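Local structure of putative phosphosugar isomerase (Silicibacter pomeroyi DSS-3, 3FJ1) at residues A[46-51]-A[71-76]; A[79-84]-A[107-112]; A[55-60]-A[154-159]; A[32-37]-A[164-169]. The protein is of unproven function but carries SIS domains and probably binds a carbohydrate derivative such as a phosphosugar. All coordinates share one frame; numbering follows the deposited sequence. Where two conformers were deposited one is given.

Contact 1: A[46-51]-A[71-76]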
loop_
_atom_site.group_PDB
_atom_site.type_symbol
_atom_site.label_atom_id
_atom_site.label_comp_id
_atom_site.label_asym_id
_atom_site.label_seq_id
_atom_site.Cartn_x
_atom_site.Cartn_y
_atom_site.Cartn_z
ATOM N N VAL A 46 9.671 11.331 -8.831
ATOM C CA VAL A 46 8.597 10.703 -9.591
ATOM C C VAL A 46 7.340 10.571 -8.732
ATOM O O VAL A 46 7.434 10.222 -7.553
ATOM C CB VAL A 46 9.002 9.302 -10.079
ATOM C CG1 VAL A 46 7.884 8.691 -10.931
ATOM C CG2 VAL A 46 10.336 9.352 -10.872
ATOM N N ALA A 47 6.171 10.801 -9.330
ATOM C CA ALA A 47 4.893 10.555 -8.673
ATOM C C ALA A 47 4.143 9.548 -9.521
ATOM O O ALA A 47 4.251 9.589 -10.740
ATOM C CB ALA A 47 4.068 11.825 -8.526
ATOM N N THR A 48 3.460 8.594 -8.903
ATOM C CA THR A 48 2.664 7.633 -9.657
ATOM C C THR A 48 1.179 7.838 -9.329
ATOM O O THR A 48 0.817 8.259 -8.224
ATOM C CB THR A 48 3.050 6.156 -9.433
ATOM O OG1 THR A 48 2.867 5.826 -8.049
ATOM C CG2 THR A 48 4.532 5.865 -9.890
ATOM N N VAL A 49 0.344 7.546 -10.322
ATOM C CA VAL A 49 -1.105 7.676 -10.243
ATOM C C VAL A 49 -1.725 6.410 -10.871
ATOM O O VAL A 49 -1.559 6.140 -12.068
ATOM C CB VAL A 49 -1.653 8.921 -10.986
ATOM C CG1 VAL A 49 -3.179 9.051 -10.808
ATOM C CG2 VAL A 49 -0.927 10.183 -10.499
ATOM N N ALA A 50 -2.456 5.650 -10.066
ATOM C CA ALA A 50 -3.017 4.396 -10.521
ATOM C C ALA A 50 -3.968 3.795 -9.466
ATOM O O ALA A 50 -3.959 4.186 -8.282
ATOM C CB ALA A 50 -1.871 3.373 -10.825
ATOM N N ARG A 51 -4.743 2.809 -9.903
ATOM C CA ARG A 51 -5.604 2.027 -9.007
ATOM C C ARG A 51 -5.612 0.570 -9.451
ATOM O O ARG A 51 -5.219 0.263 -10.567
ATOM C CB ARG A 51 -7.035 2.565 -9.019
ATOM C CG ARG A 51 -7.611 2.670 -10.393
ATOM C CD ARG A 51 -8.915 3.399 -10.381
ATOM N NE ARG A 51 -10.006 2.565 -9.915
ATOM C CZ ARG A 51 -10.648 1.681 -10.680
ATOM N NH1 ARG A 51 -10.318 1.522 -11.960
ATOM N NH2 ARG A 51 -11.662 0.965 -10.186
ATOM N N LEU A 71 15.825 7.846 -8.038
ATOM C CA LEU A 71 14.787 8.850 -7.891
ATOM C C LEU A 71 13.725 8.353 -6.941
ATOM O O LEU A 71 13.241 7.241 -7.095
ATOM C CB LEU A 71 14.149 9.206 -9.240
ATOM C CG LEU A 71 15.067 9.923 -10.243
ATOM C CD1 LEU A 71 14.324 10.189 -11.541
ATOM C CD2 LEU A 71 15.619 11.234 -9.667
ATOM N N PRO A 72 13.389 9.164 -5.931
ATOM C CA PRO A 72 12.327 8.777 -5.004
ATOM C C PRO A 72 10.969 8.838 -5.737
ATOM O O PRO A 72 10.744 9.708 -6.602
ATOM C CB PRO A 72 12.455 9.810 -3.891
ATOM C CG PRO A 72 13.065 10.987 -4.544
ATOM C CD PRO A 72 13.951 10.485 -5.619
ATOM N N VAL A 73 10.082 7.915 -5.401
ATOM C CA VAL A 73 8.790 7.761 -6.081
ATOM C C VAL A 73 7.652 7.838 -5.064
ATOM O O VAL A 73 7.556 7.017 -4.136
ATOM C CB VAL A 73 8.722 6.416 -6.811
ATOM C CG1 VAL A 73 7.425 6.287 -7.639
ATOM C CG2 VAL A 73 9.972 6.229 -7.723
ATOM N N ALA A 74 6.823 8.844 -5.222
ATOM C CA ALA A 74 5.679 9.033 -4.363
ATOM C C ALA A 74 4.408 8.534 -5.032
ATOM O O ALA A 74 4.077 8.986 -6.135
ATOM C CB ALA A 74 5.511 10.526 -4.037
ATOM N N SER A 75 3.677 7.637 -4.367
ATOM C CA SER A 75 2.357 7.209 -4.852
ATOM C C SER A 75 1.285 8.194 -4.368
ATOM O O SER A 75 1.056 8.347 -3.156
ATOM C CB SER A 75 2.020 5.801 -4.341
ATOM O OG SER A 75 0.681 5.452 -4.587
ATOM N N LEU A 76 0.658 8.882 -5.314
ATOM C CA LEU A 76 -0.336 9.874 -5.020
ATOM C C LEU A 76 -1.755 9.333 -4.954
ATOM O O LEU A 76 -2.279 8.814 -5.945
ATOM C CB LEU A 76 -0.283 10.998 -6.073
ATOM C CG LEU A 76 0.973 11.876 -6.202
ATOM C CD1 LEU A 76 0.782 12.926 -7.347
ATOM C CD2 LEU A 76 1.354 12.512 -4.866
HETATM O O HOH W 1 0.263 5.055 -7.253
HETATM O O HOH W 2 -2.097 6.430 -7.137
#
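Four backbone hydrogen bonds join 46-51 to 71-76 as parallel neighbours, pairing Val46 with Val73, Ala47 with Ala74 and Thr48 with Ser75. Val46 N gives to Pro72 O at 3.0 Å, nearly along the C=O axis, and Val46 O takes Ala74 N at 2.8 Å within the carbonyl plane. Thr48 N reaches Ala74 O from 25° above that carbonyl's plane, and Thr48 O receives Leu76 N. Ala47 turns its amide groups to Leu94 and Leu96 on the opposite flank, so toward Ala74 O it offers its CA, 3.1 Å away.

The pairing closes a beta-alpha-beta unit of the SIS domain: helix 53-69 connects the two strands, and 73-75 is an edge strand of the sheet within this chain. Ala74 on it packs on Val73 of the second subunit.

Among the apolar contacts, the Val46 and Val73 side chains run alongside one another, Val46 CB 4.0 Å from Val73 CG2, each with CG1 anti to the backbone N. The Thr48 and Val73 side chains cross at about a right angle, Thr48 CG2 3.7 Å from Val73 CG1. On the other face Ala47 CB meets Leu76 CD1 at 3.7 Å.

Thr48 OG1, in the crowded position between backbone N and carbonyl carbon (chi1 61°), is 2.8 Å from a water that also binds Ser75 OG. A second water accepts from Ala50 N and is hydrogen-bonded to Leu76 O.

Contact 2: A[79-84]-A[107-112]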
loop_
_atom_site.group_PDB
_atom_site.type_symbol
_atom_site.label_atom_id
_atom_site.label_comp_id
_atom_site.label_asym_id
_atom_site.label_seq_id
_atom_site.Cartn_x
_atom_site.Cartn_y
_atom_site.Cartn_z
ATOM N N SER A 79 -7.596 10.880 -4.468
ATOM C CA SER A 79 -8.515 11.775 -3.725
ATOM C C SER A 79 -7.905 13.148 -3.467
ATOM O O SER A 79 -8.638 14.141 -3.353
ATOM C CB SER A 79 -8.974 11.152 -2.408
ATOM O OG SER A 79 -7.935 11.060 -1.420
ATOM N N VAL A 80 -6.575 13.211 -3.407
ATOM C CA VAL A 80 -5.874 14.487 -3.200
ATOM C C VAL A 80 -6.304 15.513 -4.252
ATOM O O VAL A 80 -6.436 16.707 -3.960
ATOM C CB VAL A 80 -4.351 14.289 -3.127
ATOM C CG1 VAL A 80 -3.633 15.617 -3.103
ATOM C CG2 VAL A 80 -3.996 13.486 -1.849
ATOM N N ALA A 81 -6.539 15.025 -5.468
ATOM C CA ALA A 81 -7.079 15.871 -6.541
ATOM C C ALA A 81 -8.605 15.849 -6.592
ATOM O O ALA A 81 -9.271 16.906 -6.590
ATOM C CB ALA A 81 -6.529 15.441 -7.889
ATOM N N SER A 82 -9.164 14.646 -6.658
ATOM C CA SER A 82 -10.608 14.481 -6.959
ATOM C C SER A 82 -11.554 14.870 -5.831
ATOM O O SER A 82 -12.716 15.232 -6.088
ATOM C CB SER A 82 -10.905 13.039 -7.410
ATOM O OG SER A 82 -10.815 12.150 -6.309
ATOM N N VAL A 83 -11.087 14.768 -4.588
ATOM C CA VAL A 83 -11.887 15.176 -3.439
ATOM C C VAL A 83 -11.425 16.529 -2.897
ATOM O O VAL A 83 -12.229 17.453 -2.745
ATOM C CB VAL A 83 -11.882 14.069 -2.334
ATOM C CG1 VAL A 83 -12.583 14.551 -1.072
ATOM C CG2 VAL A 83 -12.534 12.797 -2.871
ATOM N N TYR A 84 -10.135 16.672 -2.626
ATOM C CA TYR A 84 -9.621 17.888 -1.974
ATOM C C TYR A 84 -9.143 18.991 -2.920
ATOM O O TYR A 84 -9.001 20.143 -2.492
ATOM C CB TYR A 84 -8.462 17.531 -1.045
ATOM C CG TYR A 84 -8.822 16.503 -0.001
ATOM C CD1 TYR A 84 -9.506 16.861 1.164
ATOM C CD2 TYR A 84 -8.508 15.176 -0.196
ATOM C CE1 TYR A 84 -9.833 15.902 2.115
ATOM C CE2 TYR A 84 -8.819 14.211 0.755
ATOM C CZ TYR A 84 -9.489 14.581 1.896
ATOM O OH TYR A 84 -9.772 13.618 2.814
ATOM N N ILE A 107 -8.253 8.932 -11.659
ATOM C CA ILE A 107 -6.913 8.863 -12.262
ATOM C C ILE A 107 -6.685 10.054 -13.216
ATOM O O ILE A 107 -5.614 10.653 -13.228
ATOM C CB ILE A 107 -6.687 7.487 -12.939
ATOM C CG1 ILE A 107 -6.861 6.343 -11.919
ATOM C CG2 ILE A 107 -5.345 7.403 -13.654
ATOM C CD1 ILE A 107 -6.019 6.434 -10.663
ATOM N N VAL A 108 -7.714 10.407 -13.970
ATOM C CA VAL A 108 -7.669 11.541 -14.888
ATOM C C VAL A 108 -7.496 12.843 -14.098
ATOM O O VAL A 108 -6.662 13.693 -14.459
ATOM C CB VAL A 108 -8.940 11.568 -15.795
ATOM C CG1 VAL A 108 -9.012 12.849 -16.617
ATOM C CG2 VAL A 108 -8.953 10.354 -16.739
ATOM N N ALA A 109 -8.239 12.989 -12.992
ATOM C CA ALA A 109 -8.180 14.199 -12.170
ATOM C C ALA A 109 -6.816 14.409 -11.521
ATOM O O ALA A 109 -6.318 15.522 -11.494
ATOM C CB ALA A 109 -9.265 14.211 -11.107
HETATM N N MSE A 110 -6.246 13.341 -10.978
HETATM C CA MSE A 110 -4.970 13.418 -10.315
HETATM C C MSE A 110 -3.878 13.734 -11.344
HETATM O O MSE A 110 -2.997 14.590 -11.097
HETATM C CB MSE A 110 -4.712 12.124 -9.557
HETATM C CG MSE A 110 -3.485 12.122 -8.697
HETATM SE SE MSE A 110 -3.528 13.301 -7.114
HETATM C CE MSE A 110 -2.616 14.680 -8.071
ATOM N N THR A 111 -3.953 13.080 -12.491
ATOM C CA THR A 111 -2.989 13.315 -13.562
ATOM C C THR A 111 -3.108 14.740 -14.118
ATOM O O THR A 111 -2.096 15.397 -14.327
ATOM C CB THR A 111 -3.085 12.263 -14.673
ATOM O OG1 THR A 111 -3.019 10.952 -14.095
ATOM C CG2 THR A 111 -1.960 12.466 -15.693
ATOM N N ARG A 112 -4.336 15.231 -14.250
ATOM C CA ARG A 112 -4.577 16.596 -14.709
ATOM C C ARG A 112 -3.994 17.614 -13.721
ATOM O O ARG A 112 -3.300 18.562 -14.115
ATOM C CB ARG A 112 -6.085 16.854 -14.907
ATOM C CG ARG A 112 -6.407 18.281 -15.356
ATOM C CD ARG A 112 -7.894 18.493 -15.678
ATOM N NE ARG A 112 -8.750 18.374 -14.490
ATOM C CZ ARG A 112 -9.657 17.415 -14.272
ATOM N NH1 ARG A 112 -9.887 16.453 -15.169
ATOM N NH2 ARG A 112 -10.357 17.417 -13.127
#
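Met110, present as selenomethionine, is folded around the methyl group of Ala81. CG stands anti to the backbone N (chi1 -174°), after which bends at chi2 (68°) and chi3 (-96°) bring the SE end round to the short helix 79-82. Ala81 CB, aimed at helix 105-116, therefore sits against both backbone and side chain: it is 3.5 Å from Met110 CA, 3.6 Å from Ala109 O and 3.8 Å from Met110 SE. Such a close fit, with the CA atoms of Ala81 and Met110 only 5.0 Å apart, is consistent with a side chain as small as alanine. Val80, its CG1 anti to the backbone N, adds CB at 4.2 Å from Met110 SE, and Ser82, the last residue of helix 79-82, sets CB 4.2 Å from Ala109 CB.

Thr111 looks away from the join. Its OG1 folds back to Ile107 O at 2.8 Å, from above the carbonyl plane, so that this oxygen is gripped by both OG1 and N of Thr111. Ser79 O is likewise held twice, by Val83 N and Tyr84 N. The Tyr84 ring has Val83 CG1 over the centre of one face, while its OH bonds to Asp264 and Thr215 of the second subunit.

At the border with the partner chain, helix 79-82 packs on helix 105-116, which itself lies, through Met110, Ile107 and Thr111, on strand 45-49 in the sheet of the alpha/beta SIS domain.

Contact 3: A[55-60]-A[154-159]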
loop_
_atom_site.group_PDB
_atom_site.type_symbol
_atom_site.label_atom_id
_atom_site.label_comp_id
_atom_site.label_asym_id
_atom_site.label_seq_id
_atom_site.Cartn_x
_atom_site.Cartn_y
_atom_site.Cartn_z
ATOM N N ASP A 55 -1.835 -0.209 -10.010
ATOM C CA ASP A 55 -1.008 0.268 -8.898
ATOM C C ASP A 55 0.113 -0.721 -8.512
ATOM O O ASP A 55 1.132 -0.316 -8.001
ATOM C CB ASP A 55 -1.874 0.638 -7.701
ATOM C CG ASP A 55 -1.277 1.756 -6.867
ATOM O OD1 ASP A 55 -0.335 2.455 -7.312
ATOM O OD2 ASP A 55 -1.785 1.941 -5.752
ATOM N N HIS A 56 -0.088 -2.019 -8.774
ATOM C CA HIS A 56 0.960 -3.030 -8.557
ATOM C C HIS A 56 2.053 -2.825 -9.613
ATOM O O HIS A 56 3.245 -2.990 -9.335
ATOM C CB HIS A 56 0.392 -4.441 -8.560
ATOM C CG HIS A 56 -0.671 -4.646 -7.516
ATOM N ND1 HIS A 56 -0.569 -4.108 -6.246
ATOM C CD2 HIS A 56 -1.828 -5.352 -7.535
ATOM C CE1 HIS A 56 -1.646 -4.431 -5.553
ATOM N NE2 HIS A 56 -2.400 -5.230 -6.290
ATOM N N VAL A 57 1.648 -2.412 -10.818
ATOM C CA VAL A 57 2.600 -2.020 -11.833
ATOM C C VAL A 57 3.425 -0.853 -11.314
ATOM O O VAL A 57 4.642 -0.811 -11.446
ATOM C CB VAL A 57 1.931 -1.662 -13.151
ATOM C CG1 VAL A 57 3.027 -1.147 -14.135
ATOM C CG2 VAL A 57 1.162 -2.885 -13.707
ATOM N N CYS A 58 2.747 0.124 -10.735
ATOM C CA CYS A 58 3.432 1.298 -10.179
ATOM C C CYS A 58 4.415 0.930 -9.043
ATOM O O CYS A 58 5.525 1.455 -8.972
ATOM C CB CYS A 58 2.427 2.327 -9.750
ATOM S SG CYS A 58 1.701 3.234 -11.159
ATOM N N THR A 59 4.029 -0.007 -8.191
ATOM C CA THR A 59 4.953 -0.472 -7.163
ATOM C C THR A 59 6.209 -1.066 -7.795
ATOM O O THR A 59 7.330 -0.745 -7.388
ATOM C CB THR A 59 4.281 -1.500 -6.255
ATOM O OG1 THR A 59 3.144 -0.887 -5.625
ATOM C CG2 THR A 59 5.277 -2.066 -5.195
ATOM N N TYR A 60 6.019 -1.925 -8.793
ATOM C CA TYR A 60 7.110 -2.510 -9.574
ATOM C C TYR A 60 8.024 -1.405 -10.154
ATOM O O TYR A 60 9.235 -1.399 -9.927
ATOM C CB TYR A 60 6.489 -3.388 -10.662
ATOM C CG TYR A 60 7.378 -4.376 -11.379
ATOM C CD1 TYR A 60 8.729 -4.162 -11.568
ATOM C CD2 TYR A 60 6.812 -5.492 -11.994
ATOM C CE1 TYR A 60 9.510 -5.063 -12.299
ATOM C CE2 TYR A 60 7.583 -6.369 -12.725
ATOM C CZ TYR A 60 8.916 -6.161 -12.869
ATOM O OH TYR A 60 9.642 -7.052 -13.591
ATOM N N LYS A 154 -2.310 -9.475 -19.923
ATOM C CA LYS A 154 -1.547 -8.733 -20.905
ATOM C C LYS A 154 -1.311 -7.294 -20.452
ATOM O O LYS A 154 -0.223 -6.743 -20.623
ATOM C CB LYS A 154 -2.271 -8.727 -22.249
ATOM C CG LYS A 154 -2.318 -10.071 -22.899
ATOM C CD LYS A 154 -2.866 -9.998 -24.343
ATOM C CE LYS A 154 -4.303 -9.481 -24.460
ATOM N NZ LYS A 154 -4.674 -9.406 -25.917
ATOM N N THR A 155 -2.368 -6.681 -19.941
ATOM C CA THR A 155 -2.299 -5.316 -19.449
ATOM C C THR A 155 -1.241 -5.191 -18.355
ATOM O O THR A 155 -0.438 -4.265 -18.372
ATOM C CB THR A 155 -3.676 -4.843 -18.948
ATOM O OG1 THR A 155 -4.539 -4.634 -20.078
ATOM C CG2 THR A 155 -3.559 -3.522 -18.184
ATOM N N PHE A 156 -1.249 -6.103 -17.378
ATOM C CA PHE A 156 -0.204 -6.043 -16.335
ATOM C C PHE A 156 1.224 -6.137 -16.923
ATOM O O PHE A 156 2.082 -5.290 -16.655
ATOM C CB PHE A 156 -0.396 -7.133 -15.284
ATOM C CG PHE A 156 0.610 -7.040 -14.181
ATOM C CD1 PHE A 156 0.375 -6.232 -13.097
ATOM C CD2 PHE A 156 1.850 -7.649 -14.292
ATOM C CE1 PHE A 156 1.303 -6.103 -12.087
ATOM C CE2 PHE A 156 2.814 -7.525 -13.264
ATOM C CZ PHE A 156 2.531 -6.724 -12.159
ATOM N N VAL A 157 1.457 -7.173 -17.720
ATOM C CA VAL A 157 2.798 -7.432 -18.276
ATOM C C VAL A 157 3.270 -6.307 -19.163
ATOM O O VAL A 157 4.354 -5.786 -18.943
ATOM C CB VAL A 157 2.890 -8.816 -18.965
ATOM C CG1 VAL A 157 4.236 -8.979 -19.649
ATOM C CG2 VAL A 157 2.666 -9.947 -17.927
ATOM N N THR A 158 2.453 -5.902 -20.135
ATOM C CA THR A 158 2.828 -4.828 -21.061
ATOM C C THR A 158 2.966 -3.451 -20.391
ATOM O O THR A 158 3.838 -2.669 -20.775
ATOM C CB THR A 158 1.876 -4.715 -22.276
ATOM O OG1 THR A 158 0.538 -4.448 -21.844
ATOM C CG2 THR A 158 1.924 -5.998 -23.142
ATOM N N SER A 159 2.132 -3.167 -19.392
ATOM C CA SER A 159 2.270 -1.915 -18.619
ATOM C C SER A 159 3.665 -1.852 -17.975
ATOM O O SER A 159 4.386 -0.829 -18.050
ATOM C CB SER A 159 1.165 -1.781 -17.567
ATOM O OG SER A 159 -0.125 -1.551 -18.167
#
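Val57 and Phe156 carry most of the contact, the two side chains running antiparallel alongside one another. Val57 CG2 approaches the phenyl ring obliquely, 3.5 Å from Phe156 CD1 and 3.6 Å from Phe156 CE1, while its other branch, CG1, rests on Ser159 CB at 4.0 Å. His56 CB comes to the ring's edge, near its plane, 4.0 Å from Phe156 CE1. Tyr60 is a looser neighbour: Phe156 CZ lies at the edge of the tyrosine ring, 4.5 Å from Tyr60 CD2. An alanine in place of Val57 would lose both branches and would probably leave Phe156 and Ser159 less firmly packed against helix 53-69.

Both helices belong to the SIS domain and run roughly the same way, their local axes 9.7 Å apart at 25°. That spacing is bridged by Phe156, whose CG is anti to the backbone N (chi1 -177°), which carries the ring across to the facing helix.

In the next shell, Ser159 OG, anti to the carbonyl carbon, returns to Thr155 O at 2.7 Å, and Thr155 O takes Ser159 N as well; Ser159 thus has its hydroxyl tied into its own helix and turns CB to Val57. The hydroxyl of Tyr60 is held by Leu306 O. Further out, His56 and Phe156 both meet Glu222 of helix 217-231, which falls in the second SIS sequence range, and Phe156 also packs on Tyr317.

Contact 4: A[32-37]-A[164-169]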
loop_
_atom_site.group_PDB
_atom_site.type_symbol
_atom_site.label_atom_id
_atom_site.label_comp_id
_atom_site.label_asym_id
_atom_site.label_seq_id
_atom_site.Cartn_x
_atom_site.Cartn_y
_atom_site.Cartn_z
ATOM N N ALA A 32 11.449 6.007 -26.760
ATOM C CA ALA A 32 12.748 6.659 -26.872
ATOM C C ALA A 32 12.597 8.177 -26.818
ATOM O O ALA A 32 13.422 8.887 -26.220
ATOM C CB ALA A 32 13.445 6.261 -28.161
ATOM N N ARG A 33 11.543 8.660 -27.470
ATOM C CA ARG A 33 11.248 10.096 -27.495
ATOM C C ARG A 33 10.935 10.627 -26.096
ATOM O O ARG A 33 11.458 11.682 -25.701
ATOM C CB ARG A 33 10.089 10.374 -28.446
ATOM C CG ARG A 33 10.477 10.329 -29.885
ATOM C CD ARG A 33 9.278 10.489 -30.783
ATOM N NE ARG A 33 9.705 10.542 -32.181
ATOM C CZ ARG A 33 8.885 10.578 -33.228
ATOM N NH1 ARG A 33 7.574 10.574 -33.060
ATOM N NH2 ARG A 33 9.388 10.621 -34.456
ATOM N N VAL A 34 10.121 9.898 -25.326
ATOM C CA VAL A 34 9.802 10.330 -23.959
ATOM C C VAL A 34 11.069 10.292 -23.095
ATOM O O VAL A 34 11.322 11.218 -22.351
ATOM C CB VAL A 34 8.683 9.501 -23.304
ATOM C CG1 VAL A 34 8.446 9.950 -21.859
ATOM C CG2 VAL A 34 7.370 9.611 -24.144
ATOM N N ALA A 35 11.855 9.216 -23.195
ATOM C CA ALA A 35 13.127 9.110 -22.467
ATOM C C ALA A 35 14.055 10.284 -22.777
ATOM O O ALA A 35 14.702 10.772 -21.882
ATOM C CB ALA A 35 13.829 7.774 -22.758
ATOM N N ALA A 36 14.078 10.741 -24.040
ATOM C CA ALA A 36 14.896 11.884 -24.462
ATOM C C ALA A 36 14.424 13.171 -23.750
ATOM O O ALA A 36 15.233 13.939 -23.219
ATOM C CB ALA A 36 14.886 12.035 -25.979
ATOM N N VAL A 37 13.107 13.371 -23.712
ATOM C CA VAL A 37 12.506 14.494 -22.982
ATOM C C VAL A 37 12.907 14.429 -21.500
ATOM O O VAL A 37 13.269 15.438 -20.906
ATOM C CB VAL A 37 10.973 14.508 -23.150
ATOM C CG1 VAL A 37 10.336 15.539 -22.213
ATOM C CG2 VAL A 37 10.584 14.791 -24.639
ATOM N N LEU A 164 9.384 -0.173 -17.848
ATOM C CA LEU A 164 10.783 -0.619 -17.801
ATOM C C LEU A 164 11.596 -0.144 -19.010
ATOM O O LEU A 164 12.760 0.214 -18.854
ATOM C CB LEU A 164 10.904 -2.144 -17.600
ATOM C CG LEU A 164 10.521 -2.667 -16.194
ATOM C CD1 LEU A 164 10.444 -4.190 -16.256
ATOM C CD2 LEU A 164 11.424 -2.168 -15.002
HETATM N N MSE A 165 10.991 -0.178 -20.199
HETATM C CA MSE A 165 11.620 0.327 -21.457
HETATM C C MSE A 165 11.962 1.804 -21.287
HETATM O O MSE A 165 13.055 2.244 -21.628
HETATM C CB MSE A 165 10.674 0.162 -22.651
HETATM C CG MSE A 165 10.518 -1.271 -23.150
HETATM SE SE MSE A 165 9.022 -1.404 -24.419
HETATM C CE MSE A 165 9.674 -0.352 -25.955
ATOM N N LEU A 166 11.046 2.558 -20.692
ATOM C CA LEU A 166 11.244 3.994 -20.510
ATOM C C LEU A 166 12.400 4.222 -19.568
ATOM O O LEU A 166 13.312 4.986 -19.868
ATOM C CB LEU A 166 9.961 4.643 -19.973
ATOM C CG LEU A 166 9.928 6.156 -19.743
ATOM C CD1 LEU A 166 10.181 6.926 -21.060
ATOM C CD2 LEU A 166 8.566 6.549 -19.079
ATOM N N LEU A 167 12.389 3.518 -18.436
ATOM C CA LEU A 167 13.448 3.642 -17.453
ATOM C C LEU A 167 14.810 3.207 -18.004
ATOM O O LEU A 167 15.833 3.807 -17.683
ATOM C CB LEU A 167 13.107 2.831 -16.203
ATOM C CG LEU A 167 11.929 3.336 -15.375
ATOM C CD1 LEU A 167 11.601 2.363 -14.235
ATOM C CD2 LEU A 167 12.216 4.719 -14.876
ATOM N N ALA A 168 14.813 2.172 -18.836
ATOM C CA ALA A 168 16.029 1.654 -19.399
ATOM C C ALA A 168 16.610 2.655 -20.425
ATOM O O ALA A 168 17.819 2.868 -20.448
ATOM C CB ALA A 168 15.778 0.305 -20.031
ATOM N N ASP A 169 15.756 3.279 -21.229
ATOM C CA ASP A 169 16.230 4.278 -22.210
ATOM C C ASP A 169 16.705 5.532 -21.449
ATOM O O ASP A 169 17.708 6.155 -21.794
ATOM C CB ASP A 169 15.135 4.683 -23.220
ATOM C CG ASP A 169 14.958 3.689 -24.388
ATOM O OD1 ASP A 169 15.818 2.777 -24.593
ATOM O OD2 ASP A 169 13.921 3.823 -25.116
#
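Asp169 OD1 is held by one charged partner, Arg177 NE of helix 174-181, in a salt bridge that probably restrains the carboxylate beside the junction. The junction is the packing of two helices flanking the SIS-domain sheet: helix 8-41, which leads into strand 45-49, and helix 153-171, which follows the edge strand 138-141. Their local axes pass 8.6 Å apart and cross at -48°.

The same carboxylate turns its other oxygen to the partner helix. With CG anti to the carbonyl carbon (chi1 -81°), Asp169 OD2 lies 3.5 Å from Ala32 CA, a plain contact one turn before Ala35. Ala35 itself is aimed at helix 153-171, and its CB presses on Asp169 CB at 3.4 Å, a tight methyl-to-methylene fit. Here the backbones come nearest, the CA atoms of Ala35 and Asp169 being 5.7 Å apart.

One turn earlier on helix 153-171, Leu166 makes the second apolar contact. Its CG is anti to the backbone N (chi1 -178°), which swings the isobutyl end to the partner helix although the residue does not start out facing it. Val34 and Leu166 also touch the edge strand, on His138 and Ile140. The Leu166 and Val34 side chains cross at about a right angle, Leu166 CD1 3.6 Å from Val34 CG1, and the same methyl sits 3.6 Å from Ala35 N.

In the fold
From the N terminus, helix 8-41 supplies 32-37, which opens contact 4, and strand 45-49 then opens contact 1. Helix 53-69 begins contact 3 before strand 73-75 closes contact 1, so these two cross. Contact 2 opens at 79-84 and closes at 107-112, in series after contact 1 and within the loop of contact 3, which closes at 154-159. Contact 4 closes last, at 164-169, and encloses the other three. Contacts 3 and 4 share helix 153-171 and meet where Tyr60 packs on Leu164; contact 1 touches contacts 2 and 3, Val49 packing on Met110 and Thr48 on Cys58. Together they tie the sheet to helices on both flanks.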